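Side-chain contacts in tyrosine--tRNA ligase, mitochondrial (PDB 5IJX), which probably attaches L-tyrosine to mitochondrial tRNA(Tyr) at the expense of ATP, this chain being the catalytic part without the C-terminal region: residues Lys27-Gly32 with Leu60-Arg65; Tyr94-Lys99 with His154-Glu159; Tyr227-Lys232 with Ala276-Ile281. All coordinates share one frame; numbering follows the deposited sequence.

Contact 1: residues Lys27-Gly32 with Leu60-Arg65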
loop_
_atom_site.group_PDB
_atom_site.type_symbol
_atom_site.label_atom_id
_atom_site.label_comp_id
_atom_site.label_asym_id
_atom_site.label_seq_id
_atom_site.Cartn_x
_atom_site.Cartn_y
_atom_site.Cartn_z
ATOM N N LYS A 27 -17.705 19.227 35.303
ATOM C CA LYS A 27 -18.552 20.284 35.846
ATOM C C LYS A 27 -17.702 21.384 36.471
ATOM O O LYS A 27 -17.939 22.575 36.241
ATOM C CB LYS A 27 -19.531 19.708 36.870
ATOM C CG LYS A 27 -20.703 18.945 36.261
ATOM C CD LYS A 27 -21.493 18.183 37.318
ATOM C CE LYS A 27 -22.506 19.073 38.021
ATOM N NZ LYS A 27 -23.124 18.411 39.204
ATOM N N GLU A 28 -16.694 20.999 37.257
ATOM C CA GLU A 28 -15.782 21.978 37.840
ATOM C C GLU A 28 -15.211 22.898 36.767
ATOM O O GLU A 28 -15.354 24.123 36.833
ATOM C CB GLU A 28 -14.649 21.270 38.584
ATOM C CG GLU A 28 -15.088 20.471 39.795
ATOM C CD GLU A 28 -14.108 20.591 40.946
ATOM O OE1 GLU A 28 -12.912 20.841 40.684
ATOM O OE2 GLU A 28 -14.532 20.445 42.112
ATOM N N ILE A 29 -14.558 22.311 35.762
ATOM C CA ILE A 29 -13.879 23.106 34.742
ATOM C C ILE A 29 -14.877 23.974 33.986
ATOM O O ILE A 29 -14.711 25.196 33.884
ATOM C CB ILE A 29 -13.094 22.181 33.792
ATOM C CG1 ILE A 29 -11.886 21.590 34.527
ATOM C CG2 ILE A 29 -12.649 22.931 32.545
ATOM C CD1 ILE A 29 -11.205 20.456 33.792
ATOM N N GLU A 30 -15.927 23.357 33.437
ATOM C CA GLU A 30 -16.856 24.079 32.574
ATOM C C GLU A 30 -17.651 25.139 33.326
ATOM O O GLU A 30 -18.134 26.089 32.701
ATOM C CB GLU A 30 -17.807 23.096 31.887
ATOM C CG GLU A 30 -17.121 22.235 30.835
ATOM C CD GLU A 30 -18.089 21.379 30.043
ATOM O OE1 GLU A 30 -19.183 21.073 30.562
ATOM O OE2 GLU A 30 -17.755 21.014 28.896
ATOM N N ALA A 31 -17.803 25.003 34.642
ATOM C CA ALA A 31 -18.399 26.072 35.430
ATOM C C ALA A 31 -17.390 27.149 35.803
ATOM O O ALA A 31 -17.797 28.226 36.254
ATOM C CB ALA A 31 -19.046 25.502 36.696
ATOM N N GLY A 32 -16.092 26.887 35.627
ATOM C CA GLY A 32 -15.055 27.880 35.800
ATOM C C GLY A 32 -14.122 27.629 36.965
ATOM O O GLY A 32 -13.040 28.230 37.011
ATOM N N LEU A 60 -13.445 18.634 24.059
ATOM C CA LEU A 60 -13.239 17.190 24.045
ATOM C C LEU A 60 -12.525 16.730 25.309
ATOM O O LEU A 60 -13.016 15.859 26.036
ATOM C CB LEU A 60 -12.437 16.793 22.804
ATOM C CG LEU A 60 -11.997 15.327 22.733
ATOM C CD1 LEU A 60 -13.193 14.413 22.512
ATOM C CD2 LEU A 60 -10.962 15.134 21.642
ATOM N N ILE A 61 -11.351 17.303 25.579
ATOM C CA ILE A 61 -10.553 16.861 26.717
ATOM C C ILE A 61 -11.323 17.062 28.014
ATOM O O ILE A 61 -11.285 16.215 28.915
ATOM C CB ILE A 61 -9.202 17.601 26.736
ATOM C CG1 ILE A 61 -8.448 17.355 25.423
ATOM C CG2 ILE A 61 -8.366 17.151 27.925
ATOM C CD1 ILE A 61 -7.140 18.113 25.298
ATOM N N THR A 62 -12.036 18.183 28.131
ATOM C CA THR A 62 -12.779 18.453 29.358
ATOM C C THR A 62 -13.899 17.437 29.563
ATOM O O THR A 62 -14.140 16.987 30.690
ATOM C CB THR A 62 -13.340 19.874 29.321
ATOM O OG1 THR A 62 -12.260 20.811 29.225
ATOM C CG2 THR A 62 -14.146 20.172 30.574
ATOM N N ARG A 63 -14.589 17.059 28.488
ATOM C CA ARG A 63 -15.753 16.189 28.581
ATOM C C ARG A 63 -15.424 14.703 28.489
ATOM O O ARG A 63 -16.299 13.876 28.770
ATOM C CB ARG A 63 -16.755 16.520 27.469
ATOM C CG ARG A 63 -17.610 17.753 27.700
ATOM C CD ARG A 63 -18.999 17.531 27.119
ATOM N NE ARG A 63 -19.716 18.778 26.867
ATOM C CZ ARG A 63 -20.674 18.918 25.953
ATOM N NH1 ARG A 63 -21.029 17.893 25.187
ATOM N NH2 ARG A 63 -21.273 20.088 25.796
ATOM N N LYS A 64 -14.205 14.334 28.104
ATOM C CA LYS A 64 -13.931 12.952 27.734
ATOM C C LYS A 64 -12.502 12.584 28.101
ATOM O O LYS A 64 -11.568 13.334 27.804
ATOM C CB LYS A 64 -14.165 12.753 26.234
ATOM C CG LYS A 64 -14.189 11.311 25.781
ATOM C CD LYS A 64 -14.597 11.230 24.321
ATOM C CE LYS A 64 -14.801 9.795 23.869
ATOM N NZ LYS A 64 -15.353 9.729 22.487
ATOM N N ARG A 65 -12.342 11.424 28.742
ATOM C CA ARG A 65 -11.025 10.907 29.121
ATOM C C ARG A 65 -10.390 10.269 27.886
ATOM O O ARG A 65 -10.364 9.048 27.714
ATOM C CB ARG A 65 -11.153 9.912 30.268
ATOM C CG ARG A 65 -9.837 9.555 30.947
ATOM C CD ARG A 65 -10.018 8.415 31.943
ATOM N NE ARG A 65 -10.861 8.789 33.080
ATOM C CZ ARG A 65 -10.408 9.207 34.260
ATOM N NH1 ARG A 65 -9.104 9.315 34.489
ATOM N NH2 ARG A 65 -11.264 9.517 35.225
#

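Contact 2: residues Tyr94-Lys99 with His154-Glu159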
loop_
_atom_site.group_PDB
_atom_site.type_symbol
_atom_site.label_atom_id
_atom_site.label_comp_id
_atom_site.label_asym_id
_atom_site.label_seq_id
_atom_site.Cartn_x
_atom_site.Cartn_y
_atom_site.Cartn_z
ATOM N N TYR A 94 -0.573 12.032 30.981
ATOM C CA TYR A 94 -0.595 10.825 31.795
ATOM C C TYR A 94 -0.949 11.141 33.243
ATOM O O TYR A 94 -1.848 10.521 33.823
ATOM C CB TYR A 94 0.754 10.118 31.714
ATOM C CG TYR A 94 0.898 8.982 32.702
ATOM C CD1 TYR A 94 0.182 7.805 32.540
ATOM C CD2 TYR A 94 1.750 9.086 33.793
ATOM C CE1 TYR A 94 0.308 6.766 33.436
ATOM C CE2 TYR A 94 1.884 8.053 34.693
ATOM C CZ TYR A 94 1.160 6.895 34.510
ATOM O OH TYR A 94 1.293 5.862 35.408
ATOM N N VAL A 95 -0.284 12.134 33.832
ATOM C CA VAL A 95 -0.415 12.370 35.267
ATOM C C VAL A 95 -1.735 13.076 35.527
ATOM O O VAL A 95 -2.089 13.346 36.681
ATOM C CB VAL A 95 0.768 13.184 35.834
ATOM C CG1 VAL A 95 2.080 12.428 35.642
ATOM C CG2 VAL A 95 0.832 14.569 35.203
ATOM N N HIS A 96 -2.471 13.392 34.462
ATOM C CA HIS A 96 -3.796 13.974 34.614
ATOM C C HIS A 96 -4.907 12.960 34.363
ATOM O O HIS A 96 -6.072 13.350 34.231
ATOM C CB HIS A 96 -3.957 15.188 33.692
ATOM C CG HIS A 96 -3.383 16.452 34.259
ATOM N ND1 HIS A 96 -4.170 17.475 34.744
ATOM C CD2 HIS A 96 -2.100 16.855 34.424
ATOM C CE1 HIS A 96 -3.398 18.455 35.184
ATOM N NE2 HIS A 96 -2.138 18.102 35.002
ATOM N N GLY A 97 -4.578 11.670 34.313
ATOM C CA GLY A 97 -5.569 10.634 34.118
ATOM C C GLY A 97 -5.923 10.352 32.678
ATOM O O GLY A 97 -6.727 9.445 32.422
ATOM N N LEU A 98 -5.359 11.095 31.734
ATOM C CA LEU A 98 -5.574 10.840 30.319
ATOM C C LEU A 98 -4.572 9.808 29.825
ATOM O O LEU A 98 -3.473 9.671 30.372
ATOM C CB LEU A 98 -5.446 12.135 29.517
ATOM C CG LEU A 98 -6.571 13.141 29.767
ATOM C CD1 LEU A 98 -6.115 14.562 29.488
ATOM C CD2 LEU A 98 -7.786 12.795 28.917
ATOM N N LYS A 99 -4.964 9.071 28.790
ATOM C CA LYS A 99 -4.117 8.011 28.263
ATOM C C LYS A 99 -2.966 8.596 27.458
ATOM O O LYS A 99 -3.150 9.525 26.667
ATOM C CB LYS A 99 -4.930 7.053 27.392
ATOM C CG LYS A 99 -4.143 5.818 26.969
ATOM C CD LYS A 99 -5.020 4.781 26.287
ATOM C CE LYS A 99 -4.292 3.450 26.157
ATOM N NZ LYS A 99 -5.106 2.428 25.444
ATOM N N HIS A 154 5.547 15.996 42.740
ATOM C CA HIS A 154 5.212 17.416 42.724
ATOM C C HIS A 154 3.923 17.835 43.458
ATOM O O HIS A 154 3.897 18.915 44.047
ATOM C CB HIS A 154 5.141 17.878 41.272
ATOM C CG HIS A 154 6.485 18.137 40.668
ATOM N ND1 HIS A 154 6.976 19.409 40.465
ATOM C CD2 HIS A 154 7.453 17.288 40.250
ATOM C CE1 HIS A 154 8.183 19.332 39.932
ATOM N NE2 HIS A 154 8.495 18.056 39.793
ATOM N N GLY A 155 2.861 17.029 43.437
ATOM C CA GLY A 155 2.828 15.744 42.769
ATOM C C GLY A 155 1.415 15.244 42.560
ATOM O O GLY A 155 0.460 15.758 43.144
ATOM N N PHE A 156 1.290 14.222 41.721
ATOM C CA PHE A 156 0.002 13.724 41.268
ATOM C C PHE A 156 -0.237 12.332 41.835
ATOM O O PHE A 156 0.622 11.450 41.715
ATOM C CB PHE A 156 -0.049 13.710 39.740
ATOM C CG PHE A 156 0.059 15.078 39.125
ATOM C CD1 PHE A 156 -1.040 15.676 38.532
ATOM C CD2 PHE A 156 1.258 15.773 39.158
ATOM C CE1 PHE A 156 -0.943 16.938 37.972
ATOM C CE2 PHE A 156 1.362 17.034 38.603
ATOM C CZ PHE A 156 0.260 17.617 38.008
ATOM N N GLU A 157 -1.399 12.143 42.454
ATOM C CA GLU A 157 -1.731 10.874 43.092
ATOM C C GLU A 157 -2.015 9.825 42.025
ATOM O O GLU A 157 -3.002 9.929 41.288
ATOM C CB GLU A 157 -2.933 11.053 44.015
ATOM N N TRP A 158 -1.153 8.814 41.940
ATOM C CA TRP A 158 -1.377 7.716 41.009
ATOM C C TRP A 158 -2.737 7.079 41.264
ATOM O O TRP A 158 -3.093 6.780 42.407
ATOM C CB TRP A 158 -0.269 6.672 41.150
ATOM C CG TRP A 158 -0.370 5.554 40.159
ATOM C CD1 TRP A 158 0.329 5.428 38.995
ATOM C CD2 TRP A 158 -1.221 4.404 40.243
ATOM N NE1 TRP A 158 -0.032 4.271 38.349
ATOM C CE2 TRP A 158 -0.983 3.625 39.094
ATOM C CE3 TRP A 158 -2.160 3.958 41.178
ATOM C CZ2 TRP A 158 -1.648 2.425 38.854
ATOM C CZ3 TRP A 158 -2.821 2.769 40.937
ATOM C CH2 TRP A 158 -2.561 2.015 39.786
ATOM N N GLU A 159 -3.495 6.868 40.193
ATOM C CA GLU A 159 -4.826 6.288 40.269
ATOM C C GLU A 159 -4.909 5.055 39.383
ATOM O O GLU A 159 -4.036 4.791 38.551
ATOM C CB GLU A 159 -5.897 7.303 39.849
ATOM C CG GLU A 159 -6.157 8.394 40.865
ATOM C CD GLU A 159 -7.005 9.515 40.299
ATOM O OE1 GLU A 159 -6.900 10.655 40.798
ATOM O OE2 GLU A 159 -7.772 9.256 39.349
#

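Contact 3: residues Tyr227-Lys232 with Ala276-Ile281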
loop_
_atom_site.group_PDB
_atom_site.type_symbol
_atom_site.label_atom_id
_atom_site.label_comp_id
_atom_site.label_asym_id
_atom_site.label_seq_id
_atom_site.Cartn_x
_atom_site.Cartn_y
_atom_site.Cartn_z
ATOM N N TYR A 227 -5.384 3.492 13.467
ATOM C CA TYR A 227 -5.274 2.312 14.315
ATOM C C TYR A 227 -5.433 2.681 15.782
ATOM O O TYR A 227 -6.209 2.053 16.512
ATOM C CB TYR A 227 -3.928 1.631 14.064
ATOM C CG TYR A 227 -3.666 0.412 14.920
ATOM C CD1 TYR A 227 -3.947 -0.864 14.450
ATOM C CD2 TYR A 227 -3.123 0.537 16.193
ATOM C CE1 TYR A 227 -3.703 -1.983 15.229
ATOM C CE2 TYR A 227 -2.881 -0.574 16.979
ATOM C CZ TYR A 227 -3.168 -1.831 16.493
ATOM O OH TYR A 227 -2.922 -2.936 17.279
ATOM N N LEU A 228 -4.706 3.705 16.236
ATOM C CA LEU A 228 -4.843 4.146 17.620
ATOM C C LEU A 228 -6.178 4.836 17.869
ATOM O O LEU A 228 -6.660 4.845 19.006
ATOM C CB LEU A 228 -3.692 5.081 17.984
ATOM C CG LEU A 228 -2.306 4.443 17.891
ATOM C CD1 LEU A 228 -1.221 5.486 18.106
ATOM C CD2 LEU A 228 -2.173 3.310 18.900
ATOM N N PHE A 229 -6.782 5.402 16.826
ATOM C CA PHE A 229 -8.081 6.050 16.959
ATOM C C PHE A 229 -9.153 5.037 17.323
ATOM O O PHE A 229 -9.978 5.288 18.208
ATOM C CB PHE A 229 -8.433 6.773 15.658
ATOM C CG PHE A 229 -9.740 7.520 15.701
ATOM C CD1 PHE A 229 -9.795 8.822 16.172
ATOM C CD2 PHE A 229 -10.910 6.930 15.248
ATOM C CE1 PHE A 229 -10.995 9.514 16.204
ATOM C CE2 PHE A 229 -12.110 7.617 15.276
ATOM C CZ PHE A 229 -12.152 8.911 15.755
ATOM N N GLN A 230 -9.146 3.878 16.663
ATOM C CA GLN A 230 -10.078 2.824 17.042
ATOM C C GLN A 230 -9.883 2.378 18.485
ATOM O O GLN A 230 -10.775 1.734 19.048
ATOM C CB GLN A 230 -9.924 1.633 16.102
ATOM C CG GLN A 230 -10.170 1.976 14.648
ATOM C CD GLN A 230 -9.912 0.808 13.728
ATOM O OE1 GLN A 230 -9.261 0.950 12.694
ATOM N NE2 GLN A 230 -10.423 -0.361 14.098
ATOM N N ARG A 231 -8.747 2.709 19.097
ATOM C CA ARG A 231 -8.412 2.267 20.446
ATOM C C ARG A 231 -8.342 3.440 21.424
ATOM O O ARG A 231 -7.471 3.499 22.293
ATOM C CB ARG A 231 -7.102 1.483 20.430
ATOM C CG ARG A 231 -7.209 0.206 19.609
ATOM C CD ARG A 231 -5.863 -0.417 19.298
ATOM N NE ARG A 231 -6.027 -1.704 18.624
ATOM C CZ ARG A 231 -6.387 -1.846 17.351
ATOM N NH1 ARG A 231 -6.627 -0.782 16.596
ATOM N NH2 ARG A 231 -6.511 -3.058 16.829
ATOM N N LYS A 232 -9.268 4.389 21.277
ATOM C CA LYS A 232 -9.553 5.453 22.242
ATOM C C LYS A 232 -8.539 6.592 22.227
ATOM O O LYS A 232 -8.594 7.454 23.121
ATOM C CB LYS A 232 -9.650 4.899 23.667
ATOM C CG LYS A 232 -10.572 3.689 23.808
ATOM C CD LYS A 232 -12.007 4.015 23.414
ATOM C CE LYS A 232 -12.910 2.801 23.566
ATOM N NZ LYS A 232 -14.350 3.145 23.401
ATOM N N ALA A 276 -16.293 13.052 18.721
ATOM C CA ALA A 276 -15.915 11.861 17.977
ATOM C C ALA A 276 -14.757 12.085 17.014
ATOM O O ALA A 276 -14.278 11.116 16.418
ATOM C CB ALA A 276 -17.121 11.331 17.185
ATOM N N ASN A 277 -14.290 13.325 16.852
ATOM C CA ASN A 277 -13.337 13.657 15.805
ATOM C C ASN A 277 -11.906 13.600 16.318
ATOM O O ASN A 277 -11.656 13.660 17.526
ATOM C CB ASN A 277 -13.624 15.052 15.258
ATOM C CG ASN A 277 -14.754 15.064 14.251
ATOM O OD1 ASN A 277 -15.397 14.043 14.010
ATOM N ND2 ASN A 277 -15.003 16.223 13.656
ATOM N N PRO A 278 -10.940 13.486 15.412
ATOM C CA PRO A 278 -9.531 13.550 15.804
ATOM C C PRO A 278 -9.016 14.979 15.856
ATOM O O PRO A 278 -9.492 15.872 15.152
ATOM C CB PRO A 278 -8.840 12.753 14.689
ATOM C CG PRO A 278 -9.676 13.043 13.486
ATOM C CD PRO A 278 -11.096 13.139 13.988
ATOM N N TYR A 279 -8.019 15.185 16.715
ATOM C CA TYR A 279 -7.410 16.495 16.896
ATOM C C TYR A 279 -5.895 16.348 16.988
ATOM O O TYR A 279 -5.357 15.250 17.174
ATOM C CB TYR A 279 -7.948 17.195 18.149
ATOM C CG TYR A 279 -9.436 17.479 18.122
ATOM C CD1 TYR A 279 -9.920 18.714 17.706
ATOM C CD2 TYR A 279 -10.354 16.515 18.516
ATOM C CE1 TYR A 279 -11.278 18.978 17.683
ATOM C CE2 TYR A 279 -11.713 16.771 18.496
ATOM C CZ TYR A 279 -12.169 18.004 18.079
ATOM O OH TYR A 279 -13.522 18.260 18.058
ATOM N N GLY A 280 -5.206 17.482 16.867
ATOM C CA GLY A 280 -3.761 17.489 16.936
ATOM C C GLY A 280 -3.252 18.633 17.788
ATOM O O GLY A 280 -3.925 19.650 17.974
ATOM N N ILE A 281 -2.037 18.447 18.304
ATOM C CA ILE A 281 -1.316 19.488 19.027
ATOM C C ILE A 281 0.128 19.494 18.545
ATOM O O ILE A 281 0.765 18.438 18.451
ATOM C CB ILE A 281 -1.372 19.287 20.554
ATOM C CG1 ILE A 281 -2.826 19.235 21.031
ATOM C CG2 ILE A 281 -0.628 20.421 21.262
ATOM C CD1 ILE A 281 -2.979 18.894 22.500
#

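Contact 1: residues Lys27-Gly32 with Leu60-Arg65
Ile29 CG2 and Thr62 CG2 both stand opposite their own backbone nitrogens across the CA–CB bond, and these torsions bring the two methyl groups together tip to tip, with Ile29 CG2 3.7 Å from Thr62 CG2. The same rotamer of Thr62 (chi1 -61°) turns OG1 away from the carbonyl carbon and back along its helix, where it bonds to the carbonyl oxygen of Asp58. The hydroxyl is thus satisfied locally, and the methyl is left to carry the contact.

Next to Ile29, Glu30 leaves its helix with CG beside the backbone N and continues extended. Its CG brushes the threonine methyl, 3.6 Å from Thr62 CG2, before the carboxylate passes beyond it towards Arg63. The arginine is bent at chi2, and the two side chains cross at about a right angle. OE2 of Glu30 lies 3.5 Å from Arg63 CG and forms a long salt bridge to Arg63 NE, at 3.6 Å. It reaches the guanidinium at its edge, near the plane, but the carboxylate plane is turned 79° from that of the guanidinium, so the geometry is that of a single-oxygen contact and not a two-pronged pairing. Both charged groups are exposed, and the attraction is probably weakened by solvent.

An apolar pair and a loose ion pair thus join two helix ends. The arrangement is helix–helix packing between the N-terminal helix 7-31, closed at Gly32 by a Schellman motif, and helix 54-63, which leads into strand 67-72 of the class I nucleotide-binding fold.

Contact 2: residues Tyr94-Lys99 with His154-Glu159
At the Schellman-capped end of helix 84-95, Val95 and His96 meet Phe156 from the loop between helix 126-154 and strand 164-168. Val95 CG2, placed between its backbone N and carbonyl carbon, sits almost squarely over the phenyl ring, 3.9 Å from the Phe156 ring centroid and 6° off the ring normal, a CH-pi contact. Val95 CB also packs on the root of the ring, 3.9 Å from Phe156 CG, and Phe156 CD1 lies by the carbonyl oxygen of Val95.

The His96 imidazole approaches the far part of the same ring, with His96 NE2 3.4 Å from Phe156 CE1. The two planes are inclined at 52°, an oblique pairing. The imidazole also meets the ring of Phe37. Helix 84-95 is the connecting helix of a right-handed beta-alpha-beta crossover between the neighbouring parallel strands 67-72 and 99-104 of the Rossmann-type sheet. Gly97, with positive phi, reverses the backbone after this helix and lets the chain run on into strand 99-104.

Further along the loop, the hydroxyl end of Tyr94 touches Trp158. Tyr94 has CG opposite its backbone N (chi1 171°), which carries the hydroxyl out to the indole: Tyr94 OH lies 3.6 Å from Trp158 NE1, at the edge of the ring system and near its plane. The hydroxyl has its weak hydrogen bond to Glu148 instead. Trp162 meets both aromatic groups, edge-to-face in the case of Tyr94.

Contact 3: residues Tyr227-Lys232 with Ala276-Ile281
Phe229, Ala276 and Pro278 form this contact, which lies in the Rossmann-type fold where helix 217-229 ends and the chain leading into strand 279-283 passes by. Phe229 has CG opposite its backbone N (chi1 -178°), and this sends the phenyl ring outward from the last helical turn, towards the incoming chain. CE1 of Phe229 lies 4.2 Å from Pro278 CB, an apolar touch against the pyrrolidine ring. Pro278 also rests on Met250 and Lys254 of helix 243-259, the crossover helix between the parallel neighbours 233-239 and 279-283, while Phe229 packs on Ile253 of that helix and on Trp265.

From Phe229 to Lys232 the chain reverses through a type I turn, and Lys232 takes the positive-phi position of a Schellman motif before strand 233-239 begins. Helix 217-229 also carries Tyr217, Gln221 and Asp224 of the tyrosine pocket, but the Phe229 side chain lies about 11 Å from the bound tyrosine and is not part of the pocket. Ala276 contributes its backbone more than its methyl: its carbonyl oxygen lies at the edge of the phenyl ring and in its plane, with Ala276 O 3.1 Å from Phe229 CZ.

The three contacts follow one another along the chain in series. The centres of contact 1 and contact 2 are about 16 Å apart. Those of contact 1 and contact 3 are about 18 Å apart, and those of contact 2 and contact 3 about 21 Å. All adjoin the mixed sheet of the catalytic fold. Contact 1 precedes strand 67-72, contact 2 borders strand 99-104, and contact 3 lies where strands 233-239 and 279-283 start. Arg65 NH1 probably bonds to Gly97 O, at 3.2 Å, and Leu60 packs on Tyr279, while contacts 2 and 3 only just touch, through Lys99 and Arg231. Helix 54-63 and the residues just after it lie between helix 7-31 and the sheet.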